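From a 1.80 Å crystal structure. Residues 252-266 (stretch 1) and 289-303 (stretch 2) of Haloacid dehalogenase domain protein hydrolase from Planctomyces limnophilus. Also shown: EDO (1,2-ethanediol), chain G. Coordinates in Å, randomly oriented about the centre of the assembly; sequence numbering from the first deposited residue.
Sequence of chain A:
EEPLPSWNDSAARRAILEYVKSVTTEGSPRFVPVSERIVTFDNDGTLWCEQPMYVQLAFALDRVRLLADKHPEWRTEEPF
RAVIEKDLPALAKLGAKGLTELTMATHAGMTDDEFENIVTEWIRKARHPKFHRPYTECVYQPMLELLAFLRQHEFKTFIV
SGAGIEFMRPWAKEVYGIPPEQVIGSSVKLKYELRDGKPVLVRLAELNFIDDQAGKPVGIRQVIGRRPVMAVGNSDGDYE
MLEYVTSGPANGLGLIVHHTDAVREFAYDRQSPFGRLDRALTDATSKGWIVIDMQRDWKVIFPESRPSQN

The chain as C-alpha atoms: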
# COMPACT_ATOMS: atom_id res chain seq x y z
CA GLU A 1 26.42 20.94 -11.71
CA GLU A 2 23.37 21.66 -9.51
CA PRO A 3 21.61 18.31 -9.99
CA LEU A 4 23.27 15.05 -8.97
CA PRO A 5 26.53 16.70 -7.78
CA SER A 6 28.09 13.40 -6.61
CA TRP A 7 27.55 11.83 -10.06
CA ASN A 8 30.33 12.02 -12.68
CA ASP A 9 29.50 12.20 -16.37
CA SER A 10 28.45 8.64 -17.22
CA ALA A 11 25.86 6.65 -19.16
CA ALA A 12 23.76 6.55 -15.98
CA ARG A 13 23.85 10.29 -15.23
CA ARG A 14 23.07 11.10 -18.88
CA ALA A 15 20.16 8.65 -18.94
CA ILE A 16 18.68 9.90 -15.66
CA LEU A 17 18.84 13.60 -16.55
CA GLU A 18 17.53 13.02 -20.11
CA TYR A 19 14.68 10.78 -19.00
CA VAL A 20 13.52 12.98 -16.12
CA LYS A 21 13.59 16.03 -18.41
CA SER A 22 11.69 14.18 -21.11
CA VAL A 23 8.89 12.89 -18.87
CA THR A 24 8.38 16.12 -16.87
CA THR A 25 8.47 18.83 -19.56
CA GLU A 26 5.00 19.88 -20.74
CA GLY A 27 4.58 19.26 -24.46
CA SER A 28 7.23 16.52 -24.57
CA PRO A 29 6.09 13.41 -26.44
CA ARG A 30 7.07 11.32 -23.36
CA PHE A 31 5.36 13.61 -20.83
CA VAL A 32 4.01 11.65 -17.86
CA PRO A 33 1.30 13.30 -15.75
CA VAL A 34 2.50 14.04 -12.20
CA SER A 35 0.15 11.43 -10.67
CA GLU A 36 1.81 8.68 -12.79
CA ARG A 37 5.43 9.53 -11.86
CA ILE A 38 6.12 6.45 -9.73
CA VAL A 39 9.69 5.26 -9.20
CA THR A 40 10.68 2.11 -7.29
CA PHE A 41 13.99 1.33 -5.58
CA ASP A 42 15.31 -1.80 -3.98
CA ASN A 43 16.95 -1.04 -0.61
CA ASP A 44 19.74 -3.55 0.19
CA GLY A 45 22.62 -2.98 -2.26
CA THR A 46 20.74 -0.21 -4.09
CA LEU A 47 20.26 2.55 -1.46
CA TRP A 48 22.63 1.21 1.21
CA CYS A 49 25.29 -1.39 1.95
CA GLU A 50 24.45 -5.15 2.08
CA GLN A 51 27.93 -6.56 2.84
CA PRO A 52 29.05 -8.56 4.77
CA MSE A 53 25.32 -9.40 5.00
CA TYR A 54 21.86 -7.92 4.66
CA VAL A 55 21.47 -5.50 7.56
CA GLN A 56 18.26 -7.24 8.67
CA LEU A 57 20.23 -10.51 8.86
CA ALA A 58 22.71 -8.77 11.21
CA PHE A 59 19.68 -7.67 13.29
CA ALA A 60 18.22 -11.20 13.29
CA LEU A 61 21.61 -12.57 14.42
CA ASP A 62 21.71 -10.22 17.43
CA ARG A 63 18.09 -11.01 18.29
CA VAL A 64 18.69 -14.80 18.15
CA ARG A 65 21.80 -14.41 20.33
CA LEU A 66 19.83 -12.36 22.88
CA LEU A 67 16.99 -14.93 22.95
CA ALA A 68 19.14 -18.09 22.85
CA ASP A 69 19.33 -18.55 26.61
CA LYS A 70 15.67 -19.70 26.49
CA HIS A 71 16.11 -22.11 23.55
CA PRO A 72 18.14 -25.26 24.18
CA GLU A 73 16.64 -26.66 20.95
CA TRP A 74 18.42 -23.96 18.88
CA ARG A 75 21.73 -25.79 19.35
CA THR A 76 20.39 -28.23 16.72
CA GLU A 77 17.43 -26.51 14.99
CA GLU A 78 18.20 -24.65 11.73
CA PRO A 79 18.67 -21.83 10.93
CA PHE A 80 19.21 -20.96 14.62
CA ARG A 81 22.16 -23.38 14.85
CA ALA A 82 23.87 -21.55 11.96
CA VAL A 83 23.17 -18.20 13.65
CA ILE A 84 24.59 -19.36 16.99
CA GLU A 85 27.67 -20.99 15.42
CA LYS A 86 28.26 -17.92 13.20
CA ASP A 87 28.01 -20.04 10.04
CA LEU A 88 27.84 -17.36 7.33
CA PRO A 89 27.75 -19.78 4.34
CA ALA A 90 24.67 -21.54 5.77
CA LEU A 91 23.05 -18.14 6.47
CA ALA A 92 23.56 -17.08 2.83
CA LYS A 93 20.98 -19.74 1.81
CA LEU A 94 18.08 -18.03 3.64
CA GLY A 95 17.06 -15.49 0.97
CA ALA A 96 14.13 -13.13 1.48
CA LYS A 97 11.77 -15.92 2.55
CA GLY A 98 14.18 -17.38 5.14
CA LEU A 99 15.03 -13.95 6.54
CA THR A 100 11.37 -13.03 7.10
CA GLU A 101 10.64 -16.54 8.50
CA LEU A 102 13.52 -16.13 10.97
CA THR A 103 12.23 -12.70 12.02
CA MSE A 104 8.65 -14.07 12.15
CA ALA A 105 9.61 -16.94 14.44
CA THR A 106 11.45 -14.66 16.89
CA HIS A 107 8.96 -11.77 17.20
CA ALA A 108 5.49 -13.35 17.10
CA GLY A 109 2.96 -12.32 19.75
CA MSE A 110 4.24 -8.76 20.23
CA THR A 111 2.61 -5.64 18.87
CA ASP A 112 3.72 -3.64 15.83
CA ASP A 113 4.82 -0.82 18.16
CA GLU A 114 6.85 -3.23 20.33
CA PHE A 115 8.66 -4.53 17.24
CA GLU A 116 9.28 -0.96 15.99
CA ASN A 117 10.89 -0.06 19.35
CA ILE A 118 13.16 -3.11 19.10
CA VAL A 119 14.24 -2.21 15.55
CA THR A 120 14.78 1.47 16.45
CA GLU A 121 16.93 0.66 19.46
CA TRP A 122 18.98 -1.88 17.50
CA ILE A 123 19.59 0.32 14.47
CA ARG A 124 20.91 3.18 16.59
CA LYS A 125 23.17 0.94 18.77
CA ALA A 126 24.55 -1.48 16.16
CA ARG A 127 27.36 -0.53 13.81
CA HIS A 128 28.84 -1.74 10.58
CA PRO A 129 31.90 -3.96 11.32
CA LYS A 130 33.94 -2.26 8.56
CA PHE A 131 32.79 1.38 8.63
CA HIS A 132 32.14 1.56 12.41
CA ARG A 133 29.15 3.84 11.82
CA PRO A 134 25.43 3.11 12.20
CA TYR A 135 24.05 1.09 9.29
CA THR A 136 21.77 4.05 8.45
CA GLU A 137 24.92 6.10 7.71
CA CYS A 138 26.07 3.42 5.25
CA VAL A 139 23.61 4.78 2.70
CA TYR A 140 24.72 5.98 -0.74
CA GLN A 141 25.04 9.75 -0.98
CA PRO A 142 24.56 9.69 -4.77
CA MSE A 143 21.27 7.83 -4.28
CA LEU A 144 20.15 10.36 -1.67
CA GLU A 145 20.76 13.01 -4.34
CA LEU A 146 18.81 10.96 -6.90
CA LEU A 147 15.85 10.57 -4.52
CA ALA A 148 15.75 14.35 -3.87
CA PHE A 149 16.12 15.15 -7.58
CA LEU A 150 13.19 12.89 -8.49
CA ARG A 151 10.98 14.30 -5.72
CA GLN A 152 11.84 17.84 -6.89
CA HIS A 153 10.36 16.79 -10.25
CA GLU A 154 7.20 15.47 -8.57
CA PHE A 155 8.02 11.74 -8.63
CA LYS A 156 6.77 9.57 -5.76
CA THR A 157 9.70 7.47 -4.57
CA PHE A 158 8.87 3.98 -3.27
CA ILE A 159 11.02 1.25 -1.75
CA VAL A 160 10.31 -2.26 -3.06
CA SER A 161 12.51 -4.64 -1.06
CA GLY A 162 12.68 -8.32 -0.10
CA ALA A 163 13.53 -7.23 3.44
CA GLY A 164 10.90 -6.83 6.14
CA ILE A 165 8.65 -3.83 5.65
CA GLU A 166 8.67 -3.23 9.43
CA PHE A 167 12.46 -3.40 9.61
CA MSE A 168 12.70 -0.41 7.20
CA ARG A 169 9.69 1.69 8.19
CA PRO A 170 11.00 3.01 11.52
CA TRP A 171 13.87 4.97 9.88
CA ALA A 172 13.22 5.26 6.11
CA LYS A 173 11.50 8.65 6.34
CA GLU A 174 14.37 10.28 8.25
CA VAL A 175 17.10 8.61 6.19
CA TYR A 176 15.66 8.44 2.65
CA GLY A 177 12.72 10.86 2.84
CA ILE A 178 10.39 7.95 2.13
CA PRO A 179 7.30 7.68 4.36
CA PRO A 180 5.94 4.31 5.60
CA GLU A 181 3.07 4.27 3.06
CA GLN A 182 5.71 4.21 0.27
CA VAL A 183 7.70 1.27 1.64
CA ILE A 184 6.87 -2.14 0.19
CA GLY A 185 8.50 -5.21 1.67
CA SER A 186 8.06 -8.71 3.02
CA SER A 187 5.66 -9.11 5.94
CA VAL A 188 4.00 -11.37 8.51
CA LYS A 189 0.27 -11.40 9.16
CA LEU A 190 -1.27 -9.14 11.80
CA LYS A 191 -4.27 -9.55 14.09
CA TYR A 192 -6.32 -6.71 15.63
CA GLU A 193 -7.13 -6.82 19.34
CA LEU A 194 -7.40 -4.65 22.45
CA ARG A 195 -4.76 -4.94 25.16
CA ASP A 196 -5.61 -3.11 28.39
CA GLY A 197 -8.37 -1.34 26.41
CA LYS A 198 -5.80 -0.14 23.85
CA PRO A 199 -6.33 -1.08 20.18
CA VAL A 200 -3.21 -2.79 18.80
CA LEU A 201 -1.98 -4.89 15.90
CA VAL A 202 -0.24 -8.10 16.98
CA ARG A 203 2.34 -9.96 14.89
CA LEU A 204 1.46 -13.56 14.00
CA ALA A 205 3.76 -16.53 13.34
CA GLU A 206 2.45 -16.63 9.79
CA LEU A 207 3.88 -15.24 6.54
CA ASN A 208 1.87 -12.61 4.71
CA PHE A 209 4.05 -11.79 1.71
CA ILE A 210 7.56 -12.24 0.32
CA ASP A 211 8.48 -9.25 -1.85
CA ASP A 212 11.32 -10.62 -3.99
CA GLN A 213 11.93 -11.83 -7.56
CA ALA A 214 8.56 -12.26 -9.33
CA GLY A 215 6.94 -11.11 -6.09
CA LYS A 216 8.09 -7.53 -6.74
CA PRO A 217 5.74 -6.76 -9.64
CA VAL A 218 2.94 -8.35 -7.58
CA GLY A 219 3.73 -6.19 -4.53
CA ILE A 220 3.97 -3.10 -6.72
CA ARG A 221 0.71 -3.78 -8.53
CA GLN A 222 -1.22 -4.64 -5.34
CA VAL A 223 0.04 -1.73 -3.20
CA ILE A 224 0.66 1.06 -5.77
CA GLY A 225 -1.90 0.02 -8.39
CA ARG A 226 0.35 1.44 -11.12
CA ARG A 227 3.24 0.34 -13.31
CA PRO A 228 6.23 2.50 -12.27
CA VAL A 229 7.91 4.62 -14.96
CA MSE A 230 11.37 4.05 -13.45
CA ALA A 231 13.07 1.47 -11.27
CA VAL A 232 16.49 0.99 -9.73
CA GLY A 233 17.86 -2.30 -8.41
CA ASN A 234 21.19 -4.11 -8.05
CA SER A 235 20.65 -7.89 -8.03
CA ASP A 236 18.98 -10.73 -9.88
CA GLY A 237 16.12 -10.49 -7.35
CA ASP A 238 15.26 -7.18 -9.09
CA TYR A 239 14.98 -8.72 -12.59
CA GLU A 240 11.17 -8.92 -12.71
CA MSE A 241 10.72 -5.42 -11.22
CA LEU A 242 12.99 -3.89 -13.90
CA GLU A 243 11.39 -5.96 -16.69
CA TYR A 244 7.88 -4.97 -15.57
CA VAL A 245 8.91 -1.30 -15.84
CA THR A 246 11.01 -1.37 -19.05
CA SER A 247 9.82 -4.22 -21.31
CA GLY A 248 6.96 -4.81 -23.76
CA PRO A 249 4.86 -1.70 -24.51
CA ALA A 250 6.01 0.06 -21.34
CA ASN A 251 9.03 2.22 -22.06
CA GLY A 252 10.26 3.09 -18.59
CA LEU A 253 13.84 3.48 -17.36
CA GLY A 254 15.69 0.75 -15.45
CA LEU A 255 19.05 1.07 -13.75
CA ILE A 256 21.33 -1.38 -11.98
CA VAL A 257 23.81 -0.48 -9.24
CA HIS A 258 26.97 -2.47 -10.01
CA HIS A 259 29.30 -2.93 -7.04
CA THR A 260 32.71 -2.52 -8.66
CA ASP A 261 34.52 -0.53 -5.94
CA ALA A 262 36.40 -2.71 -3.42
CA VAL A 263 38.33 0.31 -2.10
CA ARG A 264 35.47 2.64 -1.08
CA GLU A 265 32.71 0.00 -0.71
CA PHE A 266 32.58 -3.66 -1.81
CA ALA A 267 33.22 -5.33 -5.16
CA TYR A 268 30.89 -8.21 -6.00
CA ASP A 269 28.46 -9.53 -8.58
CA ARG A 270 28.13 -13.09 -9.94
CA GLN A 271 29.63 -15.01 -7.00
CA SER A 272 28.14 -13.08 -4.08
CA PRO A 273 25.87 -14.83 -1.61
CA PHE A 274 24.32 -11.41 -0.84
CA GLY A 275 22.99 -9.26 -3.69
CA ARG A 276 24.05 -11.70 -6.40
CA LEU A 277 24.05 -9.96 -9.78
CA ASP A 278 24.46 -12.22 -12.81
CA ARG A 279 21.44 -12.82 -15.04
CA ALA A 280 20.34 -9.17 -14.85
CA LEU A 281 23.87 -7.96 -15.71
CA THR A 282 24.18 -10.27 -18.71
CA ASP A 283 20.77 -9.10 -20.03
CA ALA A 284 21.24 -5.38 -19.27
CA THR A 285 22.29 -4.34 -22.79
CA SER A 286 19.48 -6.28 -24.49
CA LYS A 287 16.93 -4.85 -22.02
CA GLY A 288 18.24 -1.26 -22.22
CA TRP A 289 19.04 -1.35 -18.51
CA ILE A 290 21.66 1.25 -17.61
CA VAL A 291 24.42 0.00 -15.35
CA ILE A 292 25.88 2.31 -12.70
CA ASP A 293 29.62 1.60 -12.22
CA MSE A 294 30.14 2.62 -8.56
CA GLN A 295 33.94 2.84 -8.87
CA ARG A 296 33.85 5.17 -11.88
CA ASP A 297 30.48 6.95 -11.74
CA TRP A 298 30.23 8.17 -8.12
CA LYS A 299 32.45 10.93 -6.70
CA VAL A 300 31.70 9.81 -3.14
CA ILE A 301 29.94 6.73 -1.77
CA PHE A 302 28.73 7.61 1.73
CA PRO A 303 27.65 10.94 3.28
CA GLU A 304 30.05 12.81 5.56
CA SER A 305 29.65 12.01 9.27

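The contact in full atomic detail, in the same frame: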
# COMPACT_ATOMS: atom_id res chain seq x y z
N GLY A 252 9.66 2.41 -19.73
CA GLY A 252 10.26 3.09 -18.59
C GLY A 252 11.77 2.88 -18.53
O GLY A 252 12.35 2.17 -19.36
N LEU A 253 12.39 3.51 -17.53
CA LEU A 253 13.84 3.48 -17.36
C LEU A 253 14.23 2.55 -16.22
O LEU A 253 13.69 2.65 -15.11
CB LEU A 253 14.38 4.89 -17.09
CG LEU A 253 15.89 5.03 -16.88
CD1 LEU A 253 16.66 4.64 -18.14
CD2 LEU A 253 16.25 6.45 -16.46
N GLY A 254 15.15 1.63 -16.49
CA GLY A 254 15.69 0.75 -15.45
C GLY A 254 17.19 0.92 -15.29
O GLY A 254 17.93 1.00 -16.29
N LEU A 255 17.63 1.01 -14.04
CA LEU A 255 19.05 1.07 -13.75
C LEU A 255 19.47 0.00 -12.75
O LEU A 255 18.68 -0.44 -11.92
CB LEU A 255 19.45 2.45 -13.22
CG LEU A 255 19.20 3.58 -14.24
CD1 LEU A 255 18.05 4.46 -13.77
CD2 LEU A 255 20.45 4.43 -14.44
N ILE A 256 20.74 -0.39 -12.86
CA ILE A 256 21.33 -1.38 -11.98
C ILE A 256 22.58 -0.79 -11.31
O ILE A 256 23.47 -0.28 -11.98
CB ILE A 256 21.74 -2.64 -12.77
CG1 ILE A 256 20.50 -3.35 -13.30
CG2 ILE A 256 22.58 -3.57 -11.90
CD1 ILE A 256 20.80 -4.42 -14.32
N VAL A 257 22.63 -0.88 -9.99
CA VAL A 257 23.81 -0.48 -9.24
C VAL A 257 24.80 -1.65 -9.22
O VAL A 257 24.52 -2.69 -8.60
CB VAL A 257 23.46 -0.06 -7.79
CG1 VAL A 257 24.71 0.36 -7.03
CG2 VAL A 257 22.42 1.04 -7.78
N HIS A 258 25.93 -1.47 -9.90
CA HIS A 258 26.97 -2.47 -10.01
C HIS A 258 28.09 -2.17 -9.02
O HIS A 258 28.75 -1.13 -9.09
CB HIS A 258 27.51 -2.52 -11.45
CG HIS A 258 28.37 -3.71 -11.74
ND1 HIS A 258 29.16 -3.79 -12.88
CD2 HIS A 258 28.59 -4.86 -11.06
CE1 HIS A 258 29.81 -4.94 -12.88
NE2 HIS A 258 29.49 -5.61 -11.79
N HIS A 259 28.31 -3.10 -8.10
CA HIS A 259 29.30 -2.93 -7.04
C HIS A 259 30.69 -3.33 -7.52
O HIS A 259 31.08 -4.50 -7.44
CB HIS A 259 28.89 -3.74 -5.82
CG HIS A 259 27.63 -3.24 -5.19
ND1 HIS A 259 27.62 -2.49 -4.04
CD2 HIS A 259 26.34 -3.32 -5.60
CE1 HIS A 259 26.38 -2.17 -3.74
NE2 HIS A 259 25.58 -2.66 -4.67
N THR A 260 31.41 -2.34 -8.02
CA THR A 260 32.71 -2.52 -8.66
C THR A 260 33.86 -1.93 -7.84
O THR A 260 35.02 -2.03 -8.25
CB THR A 260 32.72 -1.83 -10.03
OG1 THR A 260 32.27 -0.47 -9.87
CG2 THR A 260 31.81 -2.57 -11.01
N ASP A 261 33.55 -1.33 -6.69
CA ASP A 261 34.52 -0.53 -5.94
C ASP A 261 34.90 -1.19 -4.61
O ASP A 261 34.27 -0.93 -3.59
CB ASP A 261 33.96 0.87 -5.70
CG ASP A 261 35.02 1.87 -5.29
OD1 ASP A 261 36.08 1.45 -4.76
OD2 ASP A 261 34.78 3.08 -5.49
N ALA A 262 35.95 -2.01 -4.63
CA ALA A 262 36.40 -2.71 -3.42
C ALA A 262 37.12 -1.78 -2.44
O ALA A 262 37.27 -2.11 -1.26
CB ALA A 262 37.31 -3.87 -3.79
N VAL A 263 37.57 -0.63 -2.92
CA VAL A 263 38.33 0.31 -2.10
C VAL A 263 37.42 1.16 -1.22
O VAL A 263 37.64 1.27 -0.02
CB VAL A 263 39.22 1.21 -2.97
CG1 VAL A 263 39.99 2.23 -2.12
CG2 VAL A 263 40.18 0.35 -3.79
N ARG A 264 36.39 1.76 -1.82
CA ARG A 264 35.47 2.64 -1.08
C ARG A 264 34.22 1.91 -0.56
O ARG A 264 33.55 2.39 0.36
CB ARG A 264 35.08 3.83 -1.95
CG ARG A 264 36.25 4.68 -2.40
CD ARG A 264 35.82 5.90 -3.21
NE ARG A 264 35.10 5.52 -4.42
CZ ARG A 264 34.38 6.34 -5.18
NH1 ARG A 264 34.26 7.63 -4.89
NH2 ARG A 264 33.76 5.86 -6.25
N GLU A 265 33.90 0.75 -1.13
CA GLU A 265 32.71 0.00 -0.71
C GLU A 265 33.04 -1.48 -0.80
O GLU A 265 34.00 -1.93 -0.16
CB GLU A 265 31.48 0.43 -1.53
CG GLU A 265 30.13 0.21 -0.83
CD GLU A 265 29.29 -0.94 -1.38
OE1 GLU A 265 28.25 -1.28 -0.76
OE2 GLU A 265 29.64 -1.51 -2.44
N PHE A 266 32.29 -2.25 -1.60
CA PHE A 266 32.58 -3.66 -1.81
C PHE A 266 32.47 -3.96 -3.29
O PHE A 266 31.66 -3.35 -3.98
CB PHE A 266 31.58 -4.52 -1.06
CG PHE A 266 31.69 -4.41 0.42
CD1 PHE A 266 30.98 -3.44 1.11
CD2 PHE A 266 32.51 -5.28 1.13
CE1 PHE A 266 31.09 -3.34 2.49
CE2 PHE A 266 32.62 -5.18 2.51
CZ PHE A 266 31.91 -4.21 3.19
N TRP A 289 18.76 -1.69 -19.89
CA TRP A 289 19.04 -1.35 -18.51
C TRP A 289 20.40 -0.68 -18.39
O TRP A 289 21.40 -1.18 -18.89
CB TRP A 289 18.99 -2.59 -17.61
CG TRP A 289 17.64 -3.26 -17.56
CD1 TRP A 289 16.43 -2.70 -17.85
CD2 TRP A 289 17.36 -4.62 -17.17
NE1 TRP A 289 15.42 -3.62 -17.68
CE2 TRP A 289 15.97 -4.80 -17.26
CE3 TRP A 289 18.16 -5.70 -16.77
CZ2 TRP A 289 15.35 -6.01 -16.94
CZ3 TRP A 289 17.54 -6.90 -16.46
CH2 TRP A 289 16.15 -7.05 -16.55
N ILE A 290 20.44 0.46 -17.72
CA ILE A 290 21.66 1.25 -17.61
C ILE A 290 22.38 0.87 -16.33
O ILE A 290 21.81 0.95 -15.24
CB ILE A 290 21.37 2.76 -17.62
CG1 ILE A 290 20.50 3.14 -18.83
CG2 ILE A 290 22.67 3.55 -17.61
CD1 ILE A 290 21.11 2.84 -20.18
N VAL A 291 23.63 0.47 -16.47
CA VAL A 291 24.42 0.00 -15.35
C VAL A 291 25.23 1.16 -14.76
O VAL A 291 25.96 1.85 -15.47
CB VAL A 291 25.36 -1.14 -15.77
CG1 VAL A 291 26.20 -1.62 -14.59
CG2 VAL A 291 24.54 -2.29 -16.35
N ILE A 292 25.09 1.35 -13.45
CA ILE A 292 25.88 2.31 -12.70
C ILE A 292 27.16 1.62 -12.20
O ILE A 292 27.08 0.67 -11.41
CB ILE A 292 25.08 2.84 -11.50
CG1 ILE A 292 23.79 3.52 -11.96
CG2 ILE A 292 25.92 3.79 -10.65
CD1 ILE A 292 22.72 3.56 -10.89
N ASP A 293 28.31 2.09 -12.67
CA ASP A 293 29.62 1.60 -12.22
C ASP A 293 30.03 2.43 -11.00
O ASP A 293 30.47 3.57 -11.14
CB ASP A 293 30.63 1.76 -13.36
CG ASP A 293 32.02 1.21 -13.03
OD1 ASP A 293 32.43 1.19 -11.86
OD2 ASP A 293 32.72 0.82 -13.99
N MSE A 294 29.89 1.86 -9.80
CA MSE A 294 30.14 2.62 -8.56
C MSE A 294 31.54 3.20 -8.50
O MSE A 294 31.73 4.36 -8.11
CB MSE A 294 29.86 1.74 -7.32
CG MSE A 294 28.36 1.52 -7.10
SE MSE A 294 27.98 0.51 -5.45
CE MSE A 294 29.05 1.68 -4.30
N GLN A 295 32.54 2.42 -8.89
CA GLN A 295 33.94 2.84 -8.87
C GLN A 295 34.17 4.09 -9.72
O GLN A 295 34.86 5.01 -9.30
CB GLN A 295 34.85 1.71 -9.38
CG GLN A 295 36.34 2.03 -9.35
CD GLN A 295 37.18 0.98 -10.07
OE1 GLN A 295 36.77 0.44 -11.09
NE2 GLN A 295 38.37 0.72 -9.55
N ARG A 296 33.58 4.11 -10.91
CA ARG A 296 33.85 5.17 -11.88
C ARG A 296 32.84 6.30 -11.88
O ARG A 296 33.19 7.44 -12.21
CB ARG A 296 33.96 4.57 -13.28
CG ARG A 296 35.15 3.64 -13.44
CD ARG A 296 35.36 3.24 -14.89
NE ARG A 296 35.77 4.36 -15.74
CZ ARG A 296 37.01 4.85 -15.84
NH1 ARG A 296 37.25 5.87 -16.65
NH2 ARG A 296 38.02 4.32 -15.14
N ASP A 297 31.59 6.01 -11.51
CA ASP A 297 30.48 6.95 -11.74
C ASP A 297 30.13 7.84 -10.54
O ASP A 297 29.42 8.83 -10.71
CB ASP A 297 29.21 6.21 -12.18
CG ASP A 297 29.40 5.46 -13.51
OD1 ASP A 297 30.44 5.64 -14.18
OD2 ASP A 297 28.50 4.68 -13.87
N TRP A 298 30.60 7.48 -9.35
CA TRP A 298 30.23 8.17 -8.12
C TRP A 298 31.45 8.83 -7.47
O TRP A 298 32.45 8.16 -7.19
CB TRP A 298 29.57 7.19 -7.13
CG TRP A 298 28.16 6.79 -7.49
CD1 TRP A 298 27.40 7.27 -8.53
CD2 TRP A 298 27.32 5.88 -6.78
NE1 TRP A 298 26.16 6.70 -8.51
CE2 TRP A 298 26.07 5.84 -7.45
CE3 TRP A 298 27.49 5.10 -5.63
CZ2 TRP A 298 25.01 5.05 -7.02
CZ3 TRP A 298 26.43 4.30 -5.20
CH2 TRP A 298 25.21 4.28 -5.90
N LYS A 299 31.35 10.14 -7.23
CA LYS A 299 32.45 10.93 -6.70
C LYS A 299 32.71 10.61 -5.23
O LYS A 299 33.84 10.69 -4.76
CB LYS A 299 32.15 12.43 -6.82
CG LYS A 299 32.04 12.96 -8.24
CD LYS A 299 31.89 14.49 -8.21
CE LYS A 299 31.31 15.05 -9.50
NZ LYS A 299 32.30 15.03 -10.60
N VAL A 300 31.64 10.28 -4.52
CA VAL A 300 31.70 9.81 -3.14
C VAL A 300 30.69 8.68 -3.00
O VAL A 300 29.77 8.57 -3.80
CB VAL A 300 31.38 10.93 -2.12
CG1 VAL A 300 32.37 12.07 -2.26
CG2 VAL A 300 29.95 11.46 -2.27
N ILE A 301 30.88 7.81 -2.01
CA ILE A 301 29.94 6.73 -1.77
C ILE A 301 28.98 7.08 -0.64
O ILE A 301 27.77 7.13 -0.84
CB ILE A 301 30.67 5.40 -1.44
CG1 ILE A 301 31.68 5.06 -2.54
CG2 ILE A 301 29.67 4.27 -1.24
CD1 ILE A 301 31.09 4.93 -3.92
N PHE A 302 29.53 7.35 0.55
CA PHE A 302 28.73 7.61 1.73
C PHE A 302 28.71 9.10 2.08
O PHE A 302 29.62 9.82 1.71
CB PHE A 302 29.27 6.81 2.92
CG PHE A 302 29.37 5.33 2.64
CD1 PHE A 302 28.23 4.54 2.57
CD2 PHE A 302 30.60 4.74 2.43
CE1 PHE A 302 28.32 3.18 2.31
CE2 PHE A 302 30.70 3.39 2.16
CZ PHE A 302 29.56 2.61 2.10
N PRO A 303 27.66 9.55 2.79
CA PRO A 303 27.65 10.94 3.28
C PRO A 303 28.74 11.18 4.33
O PRO A 303 29.19 10.24 4.99
CB PRO A 303 26.27 11.12 3.90
CG PRO A 303 25.54 9.82 3.75
CD PRO A 303 26.49 8.79 3.23
C1 EDO G . 35.93 8.02 -8.72
O1 EDO G . 35.42 8.01 -10.05
C2 EDO G . 35.82 9.42 -8.12
O2 EDO G . 35.14 10.30 -9.01
O HOH W 1 36.84 -2.80 -10.28

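What holds the two backbones together? The strands pairing L255 to H258 with I290 to D293 run parallel, and alternate residues of each strand reach across: I290 N donates to G254 O (2.9 Å), I256 N to I290 O (2.9 Å), I292 N to I256 O (2.7 Å) and H258 N to I292 O (2.9 Å). M294 N, at the start of the helix, extends the ladder to H258 O at 3.3 Å. L255, V257, I290 and I292 share one sheet face, where V257 CG2 lies 4.0 Å from I292 CD1.

Why does R264 cover the most surface? Its guanidinium meets backbone carbonyls at the edge: R264 NH1 and R264 NH2 both donate to W298 O, at 3.0 and 2.8 Å. A salt bridge from R264 NE to D261 OD2 (2.7 Å) accompanies these bonds, while I301 CD1 covers one face and ethanediol C1 the other.

How does M294 fit? This selenomethionine places M294 SE over the H259 ring, 3.6 Å from its centroid, and 3.6 Å from V257 CG1. H259 ND1 also donates to E265 OE2 (2.8 Å).

What does T260 add? T260 OG1 donates to D293 OD1 at 2.6 Å; that same oxygen caps the helix by accepting from R296 N (3.3 Å).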